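Local coordinates for uracil-dna glycosylase (Deinococcus radiodurans, PDB 4UQM), which belongs to the uracil-DNA glycosylase superfamily and has an alpha/beta fold built round a four-stranded parallel sheet, at residues 76-81 with 137-142; 116-121 with 220-225. The protein carries 1 engineered substitution. All coordinates share one frame; numbering follows the deposited sequence.

Contact 1 of 2, residues 76-81 with 137-142; sequences KVLILG and GVLLLN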
ATOM      1  N   LYS A  76      -3.995  -0.264  11.451  1.00 19.14           N
ATOM      2  CA  LYS A  76      -3.928   1.002  12.097  1.00 20.30           C
ATOM      3  C   LYS A  76      -3.350   2.118  11.253  1.00 18.46           C
ATOM      4  O   LYS A  76      -3.625   3.297  11.544  1.00 18.54           O
ATOM      5  CB  LYS A  76      -3.268   0.889  13.453  1.00 23.96           C
ATOM      6  CG  LYS A  76      -1.853   0.536  13.480  1.00 24.04           C
ATOM      7  CD  LYS A  76      -1.454   0.349  14.977  1.00 29.25           C
ATOM      8  CE  LYS A  76       0.024   0.386  15.213  1.00 29.52           C
ATOM      9  NZ  LYS A  76       0.192   0.118  16.666  1.00 31.80           N
ATOM     10  N   VAL A  77      -2.577   1.752  10.228  1.00 17.26           N
ATOM     11  CA  VAL A  77      -2.037   2.735   9.275  1.00 18.06           C
ATOM     12  C   VAL A  77      -2.235   2.167   7.894  1.00 17.77           C
ATOM     13  O   VAL A  77      -2.016   0.959   7.686  1.00 17.25           O
ATOM     14  CB  VAL A  77      -0.529   2.990   9.504  1.00 17.69           C
ATOM     15  CG1 VAL A  77       0.032   3.971   8.460  1.00 17.71           C
ATOM     16  CG2 VAL A  77      -0.267   3.490  10.931  1.00 17.88           C
ATOM     17  N   LEU A  78      -2.756   2.976   6.977  1.00 16.11           N
ATOM     18  CA  LEU A  78      -2.898   2.549   5.612  1.00 15.78           C
ATOM     19  C   LEU A  78      -2.020   3.454   4.765  1.00 16.31           C
ATOM     20  O   LEU A  78      -2.255   4.619   4.696  1.00 16.62           O
ATOM     21  CB  LEU A  78      -4.374   2.605   5.168  1.00 15.79           C
ATOM     22  CG  LEU A  78      -4.697   1.996   3.797  1.00 16.59           C
ATOM     23  CD1 LEU A  78      -6.167   1.682   3.691  1.00 17.95           C
ATOM     24  CD2 LEU A  78      -4.272   2.932   2.651  1.00 17.67           C
ATOM     25  N   ILE A  79      -0.978   2.879   4.182  1.00 14.93           N
ATOM     26  CA  ILE A  79      -0.088   3.558   3.251  1.00 15.06           C
ATOM     27  C   ILE A  79      -0.599   3.289   1.852  1.00 15.24           C
ATOM     28  O   ILE A  79      -0.795   2.141   1.487  1.00 15.71           O
ATOM     29  CB  ILE A  79       1.404   3.159   3.397  1.00 16.36           C
ATOM     30  CG1 ILE A  79       1.913   3.729   4.712  1.00 16.07           C
ATOM     31  CG2 ILE A  79       2.279   3.580   2.226  1.00 18.82           C
ATOM     32  CD1 ILE A  79       3.315   3.343   5.064  1.00 16.54           C
ATOM     33  N   LEU A  80      -0.818   4.337   1.058  1.00 15.52           N
ATOM     34  CA  LEU A  80      -1.314   4.174  -0.293  1.00 15.35           C
ATOM     35  C   LEU A  80      -0.396   4.872  -1.287  1.00 14.72           C
ATOM     36  O   LEU A  80      -0.259   6.095  -1.255  1.00 16.35           O
ATOM     37  CB  LEU A  80      -2.727   4.738  -0.411  1.00 16.00           C
ATOM     38  CG  LEU A  80      -3.499   4.414  -1.692  1.00 15.97           C
ATOM     39  CD1 LEU A  80      -3.721   2.937  -1.840  1.00 15.63           C
ATOM     40  CD2 LEU A  80      -4.781   5.148  -1.835  1.00 16.82           C
ATOM     41  N   GLY A  81       0.305   4.058  -2.080  1.00 15.13           N
ATOM     42  CA  GLY A  81       1.067   4.552  -3.228  1.00 14.17           C
ATOM     43  C   GLY A  81       0.259   4.526  -4.513  1.00 14.51           C
ATOM     44  O   GLY A  81      -0.986   4.449  -4.507  1.00 14.96           O
ATOM     45  N   GLY A 137       0.349  -3.823  11.632  1.00 17.22           N
ATOM     46  CA  GLY A 137      -0.890  -3.119  11.313  1.00 17.98           C
ATOM     47  C   GLY A 137      -0.732  -2.060  10.269  1.00 17.37           C
ATOM     48  O   GLY A 137      -1.680  -1.287  10.105  1.00 17.46           O
ATOM     49  N   VAL A 138       0.362  -2.053   9.529  1.00 16.04           N
ATOM     50  CA  VAL A 138       0.547  -1.087   8.438  1.00 15.54           C
ATOM     51  C   VAL A 138       0.193  -1.767   7.122  1.00 15.39           C
ATOM     52  O   VAL A 138       0.916  -2.669   6.666  1.00 16.00           O
ATOM     53  CB  VAL A 138       1.987  -0.589   8.372  1.00 15.60           C
ATOM     54  CG1 VAL A 138       2.129   0.450   7.248  1.00 15.78           C
ATOM     55  CG2 VAL A 138       2.421   0.036   9.715  1.00 17.08           C
ATOM     56  N   LEU A 139      -0.935  -1.374   6.526  1.00 15.39           N
ATOM     57  CA  LEU A 139      -1.387  -1.934   5.282  1.00 15.11           C
ATOM     58  C   LEU A 139      -0.657  -1.209   4.156  1.00 14.69           C
ATOM     59  O   LEU A 139      -0.829  -0.012   3.988  1.00 15.26           O
ATOM     60  CB  LEU A 139      -2.908  -1.787   5.164  1.00 17.05           C
ATOM     61  CG  LEU A 139      -3.553  -2.374   3.911  1.00 16.86           C
ATOM     62  CD1 LEU A 139      -3.488  -3.883   3.880  1.00 17.06           C
ATOM     63  CD2 LEU A 139      -5.038  -2.003   3.908  1.00 19.10           C
ATOM     64  N   LEU A 140       0.139  -1.962   3.412  1.00 14.69           N
ATOM     65  CA  LEU A 140       0.981  -1.402   2.362  1.00 14.44           C
ATOM     66  C   LEU A 140       0.323  -1.550   0.993  1.00 14.45           C
ATOM     67  O   LEU A 140       0.556  -2.510   0.265  1.00 13.91           O
ATOM     68  CB  LEU A 140       2.370  -2.061   2.450  1.00 15.43           C
ATOM     69  CG  LEU A 140       3.147  -1.752   3.744  1.00 16.63           C
ATOM     70  CD1 LEU A 140       4.305  -2.708   3.863  1.00 17.68           C
ATOM     71  CD2 LEU A 140       3.661  -0.352   3.647  1.00 17.89           C
ATOM     72  N   LEU A 141      -0.504  -0.585   0.673  1.00 14.67           N
ATOM     73  CA  LEU A 141      -1.398  -0.632  -0.493  1.00 14.29           C
ATOM     74  C   LEU A 141      -0.873   0.275  -1.607  1.00 14.20           C
ATOM     75  O   LEU A 141      -0.133   1.198  -1.373  1.00 14.37           O
ATOM     76  CB  LEU A 141      -2.821  -0.232  -0.090  1.00 16.05           C
ATOM     77  CG  LEU A 141      -4.031  -0.764  -0.867  1.00 17.47           C
ATOM     78  CD1 LEU A 141      -4.055  -2.296  -0.848  1.00 19.02           C
ATOM     79  CD2 LEU A 141      -5.344  -0.166  -0.334  1.00 19.47           C
ATOM     80  N   ASN A 142      -1.327  -0.003  -2.826  1.00 14.29           N
ATOM     81  CA  ASN A 142      -1.242   0.967  -3.944  1.00 13.84           C
ATOM     82  C   ASN A 142      -2.630   1.162  -4.519  1.00 14.33           C
ATOM     83  O   ASN A 142      -3.480   0.270  -4.394  1.00 15.08           O
ATOM     84  CB  ASN A 142      -0.334   0.400  -5.040  1.00 14.94           C
ATOM     85  CG  ASN A 142       1.154   0.521  -4.738  1.00 14.55           C
ATOM     86  OD1 ASN A 142       1.641   1.596  -4.421  1.00 15.39           O
ATOM     87  ND2 ASN A 142       1.916  -0.581  -4.927  1.00 15.24           N
TER
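Backbone hydrogen bonds hold the parallel strands 77-81 and 138-142 together. G137 O takes two of them: K76 N arrives on a lone pair at 2.9 Å, while V77 N comes from above the carbonyl plane at 3.2 Å. The ladder then alternates: L139 N gives to V77 O (2.8 Å), I79 N to L139 O, L141 N to I79 O and G81 N to L141 O. G137 adopts a positive phi of 99° as the C-prime residue of the Schellman motif that closes helix 131-134, a place for glycine because a CB would jam against the preceding carbonyl.

Apolar side chains fill both faces. On one, L78 and L139 run side by side, L78 CD1 to L139 CD2 at 3.9 Å, and L80 CD1 rests on L141 CB; helix 160-172 packs over L78 and L141. On the other, I79 CD1 reaches over to V138 CG1 (3.8 Å) and L140 CD2 (4.0 Å), the beta-branched I79 and V138 suiting the extended backbone.

At the far end G81, having no side chain, lets N142 OD1 approach its CA to 3.2 Å. This is the edge pairing, 138-142 beside 77-81, of the buried four-stranded parallel sheet of the uracil-DNA glycosylase fold.

Contact 2 of 2, residues 116-121 with 220-225; sequences TEDIPG and PFSKTN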
ATOM      1  N   THR A 116      14.982   8.702   8.407  1.00 20.22           N
ATOM      2  CA  THR A 116      16.222   9.044   9.100  1.00 22.02           C
ATOM      3  C   THR A 116      16.111  10.450   9.695  1.00 23.74           C
ATOM      4  O   THR A 116      16.544  10.654  10.822  1.00 25.93           O
ATOM      5  CB  THR A 116      17.413   8.922   8.140  1.00 22.57           C
ATOM      6  OG1 THR A 116      17.553   7.546   7.768  1.00 22.48           O
ATOM      7  CG2 THR A 116      18.747   9.398   8.780  1.00 25.62           C
ATOM      8  N   GLU A 117      15.456  11.382   9.008  1.00 24.06           N
ATOM      9  CA  GLU A 117      15.297  12.711   9.538  1.00 25.09           C
ATOM     10  C   GLU A 117      14.106  12.846  10.478  1.00 26.29           C
ATOM     11  O   GLU A 117      14.156  13.652  11.394  1.00 27.48           O
ATOM     12  CB  GLU A 117      15.161  13.715   8.398  1.00 25.70           C
ATOM     13  CG  GLU A 117      16.358  13.790   7.479  1.00 30.29           C
ATOM     14  CD  GLU A 117      17.703  13.970   8.190  1.00 33.93           C
ATOM     15  OE1 GLU A 117      17.872  14.930   8.967  1.00 38.19           O
ATOM     16  OE2 GLU A 117      18.614  13.114   7.991  1.00 37.59           O
ATOM     17  N   ASP A 118      13.047  12.073  10.243  1.00 21.68           N
ATOM     18  CA  ASP A 118      11.787  12.282  10.891  1.00 22.41           C
ATOM     19  C   ASP A 118      11.696  11.573  12.267  1.00 22.66           C
ATOM     20  O   ASP A 118      11.016  12.053  13.170  1.00 25.00           O
ATOM     21  CB  ASP A 118      10.677  11.747   9.966  1.00 20.63           C
ATOM     22  CG  ASP A 118       9.285  12.069  10.442  1.00 21.73           C
ATOM     23  OD1 ASP A 118       9.112  13.091  11.171  1.00 23.26           O
ATOM     24  OD2 ASP A 118       8.343  11.302  10.075  1.00 21.84           O
ATOM     25  N   ILE A 119      12.270  10.381  12.350  1.00 21.68           N
ATOM     26  CA  ILE A 119      12.194   9.524  13.536  1.00 22.49           C
ATOM     27  C   ILE A 119      13.616   9.394  14.102  1.00 23.72           C
ATOM     28  O   ILE A 119      14.421   8.605  13.621  1.00 23.64           O
ATOM     29  CB  ILE A 119      11.638   8.111  13.152  1.00 23.08           C
ATOM     30  CG1 ILE A 119      10.223   8.176  12.538  1.00 22.58           C
ATOM     31  CG2 ILE A 119      11.684   7.131  14.339  1.00 24.48           C
ATOM     32  CD1 ILE A 119       9.142   8.606  13.482  1.00 22.95           C
ATOM     33  N   PRO A 120      13.894  10.076  15.210  1.00 24.58           N
ATOM     34  CA  PRO A 120      15.186  10.013  15.850  1.00 27.13           C
ATOM     35  C   PRO A 120      15.602   8.595  16.131  1.00 25.46           C
ATOM     36  O   PRO A 120      14.771   7.796  16.588  1.00 26.30           O
ATOM     37  CB  PRO A 120      14.969  10.789  17.162  1.00 29.86           C
ATOM     38  CG  PRO A 120      13.861  11.731  16.842  1.00 31.93           C
ATOM     39  CD  PRO A 120      12.996  11.013  15.868  1.00 28.42           C
ATOM     40  N   GLY A 121      16.805   8.240  15.725  1.00 24.43           N
ATOM     41  CA  GLY A 121      17.307   6.883  15.934  1.00 24.56           C
ATOM     42  C   GLY A 121      17.086   5.893  14.814  1.00 23.06           C
ATOM     43  O   GLY A 121      17.652   4.792  14.826  1.00 23.22           O
ATOM     44  N   PRO A 220       5.754  12.231   7.635  1.00 19.57           N
ATOM     45  CA  PRO A 220       4.521  11.468   7.778  1.00 19.18           C
ATOM     46  C   PRO A 220       4.615  10.440   8.937  1.00 18.44           C
ATOM     47  O   PRO A 220       3.605  10.025   9.485  1.00 19.07           O
ATOM     48  CB  PRO A 220       4.398  10.792   6.422  1.00 18.93           C
ATOM     49  CG  PRO A 220       5.809  10.633   5.953  1.00 18.67           C
ATOM     50  CD  PRO A 220       6.492  11.877   6.402  1.00 20.13           C
ATOM     51  N   PHE A 221       5.821   9.993   9.238  1.00 19.08           N
ATOM     52  CA  PHE A 221       6.049   8.857  10.167  1.00 17.87           C
ATOM     53  C   PHE A 221       5.833   9.322  11.617  1.00 19.73           C
ATOM     54  O   PHE A 221       5.097   8.677  12.407  1.00 19.39           O
ATOM     55  CB  PHE A 221       7.413   8.224   9.906  1.00 19.57           C
ATOM     56  CG  PHE A 221       7.643   7.883   8.455  1.00 18.38           C
ATOM     57  CD1 PHE A 221       6.950   6.815   7.847  1.00 17.79           C
ATOM     58  CD2 PHE A 221       8.461   8.674   7.680  1.00 17.84           C
ATOM     59  CE1 PHE A 221       7.104   6.526   6.500  1.00 17.27           C
ATOM     60  CE2 PHE A 221       8.629   8.372   6.305  1.00 18.80           C
ATOM     61  CZ  PHE A 221       7.916   7.315   5.737  1.00 18.42           C
ATOM     62  N   SER A 222       6.371  10.494  11.936  1.00 19.99           N
ATOM     63  CA  SER A 222       6.135  11.077  13.236  1.00 21.25           C
ATOM     64  C   SER A 222       4.698  11.566  13.389  1.00 21.77           C
ATOM     65  O   SER A 222       4.100  11.406  14.449  1.00 22.64           O
ATOM     66  CB  SER A 222       7.122  12.195  13.538  1.00 22.34           C
ATOM     67  OG  SER A 222       6.992  13.228  12.606  1.00 22.79           O
ATOM     68  N   LYS A 223       4.159  12.194  12.351  1.00 21.44           N
ATOM     69  CA  LYS A 223       2.760  12.621  12.400  1.00 21.63           C
ATOM     70  C   LYS A 223       1.846  11.423  12.636  1.00 20.91           C
ATOM     71  O   LYS A 223       0.937  11.485  13.451  1.00 21.51           O
ATOM     72  CB  LYS A 223       2.363  13.358  11.121  1.00 21.93           C
ATOM     73  CG  LYS A 223       2.978  14.727  11.022  1.00 24.61           C
ATOM     74  CD  LYS A 223       2.734  15.330   9.668  1.00 25.84           C
ATOM     75  CE  LYS A 223       3.324  16.722   9.553  1.00 28.35           C
ATOM     76  NZ  LYS A 223       3.419  17.118   8.127  1.00 32.07           N
ATOM     77  N   THR A 224       2.151  10.285  11.977  1.00 20.29           N
ATOM     78  CA  THR A 224       1.340   9.079  12.178  1.00 19.53           C
ATOM     79  C   THR A 224       1.381   8.631  13.643  1.00 20.30           C
ATOM     80  O   THR A 224       0.355   8.317  14.241  1.00 19.89           O
ATOM     81  CB  THR A 224       1.847   7.967  11.231  1.00 19.29           C
ATOM     82  OG1 THR A 224       1.548   8.341   9.892  1.00 18.94           O
ATOM     83  CG2 THR A 224       1.191   6.619  11.546  1.00 19.20           C
ATOM     84  N   ASN A 225       2.583   8.573  14.199  1.00 19.13           N
ATOM     85  CA  ASN A 225       2.733   8.092  15.552  1.00 20.73           C
ATOM     86  C   ASN A 225       2.088   9.011  16.574  1.00 22.44           C
ATOM     87  O   ASN A 225       1.462   8.537  17.532  1.00 22.99           O
ATOM     88  CB  ASN A 225       4.177   7.796  15.888  1.00 20.55           C
ATOM     89  CG  ASN A 225       4.636   6.484  15.293  1.00 20.70           C
ATOM     90  OD1 ASN A 225       3.839   5.732  14.766  1.00 21.72           O
ATOM     91  ND2 ASN A 225       5.928   6.201  15.395  1.00 21.83           N
TER
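D118, near the C-terminal end of helix 106-118, drives its carboxylate into the first turn of helix 220-230. Its CG stands anti to the backbone N (chi1 -172°), which carries the two oxygens across to S222. OD1 accepts the hydroxyl of S222 on its syn lone pair, S222 OG to D118 OD1 being 2.6 Å. OD2 receives S222 N at 2.8 Å from above the carboxylate plane, and F221 N adds a weak, bent bond of 3.0 Å to the same D118 OD2. Serine suits this place: with OG in the crowded position between N and the carbonyl carbon (chi1 61°), its hydroxyl and its amide both face the acid. D118 OD2 also sits at the edge of the F221 ring, near its plane, and P220 CG lies over one face of that ring, offset toward the rim. The ring itself packs on I111 and L115 of helix 106-118.

Beyond this grip the packing loosens. I119, just past the helix, crosses F221 at about a right angle, I119 CG1 to F221 CB at 3.9 Å; its CD1 reaches S222 N at 3.7 Å. The chain then turns out to the exposed P120 and G121.

A salt bridge from R219 NE to OD1 and the amide hydrogens of a helix start converge on D118, and they would probably stabilise its negative charge and lower its pKa.

In the fold
The four segments alternate along the chain: 76-81, 116-121, 137-142, 220-225, so the two contacts interleave in sequence. Their centres are 16 Å apart. Contact 1 lies about 4 Å from the centre of the chain, in the parallel sheet; contact 2, about 18 Å from it, joins two helices at the periphery. Helix 220-230 bridges them, since T224 CG2 packs against V77 CG2 at 3.5 Å, on the face of the sheet that carries I79. T224 also meets V179 and I181 of strand 179-183, the other neighbour of strand 77-81. Helix 106-118, the next after strand 77-81, is thereby tied through helix 220-230 back to the central sheet.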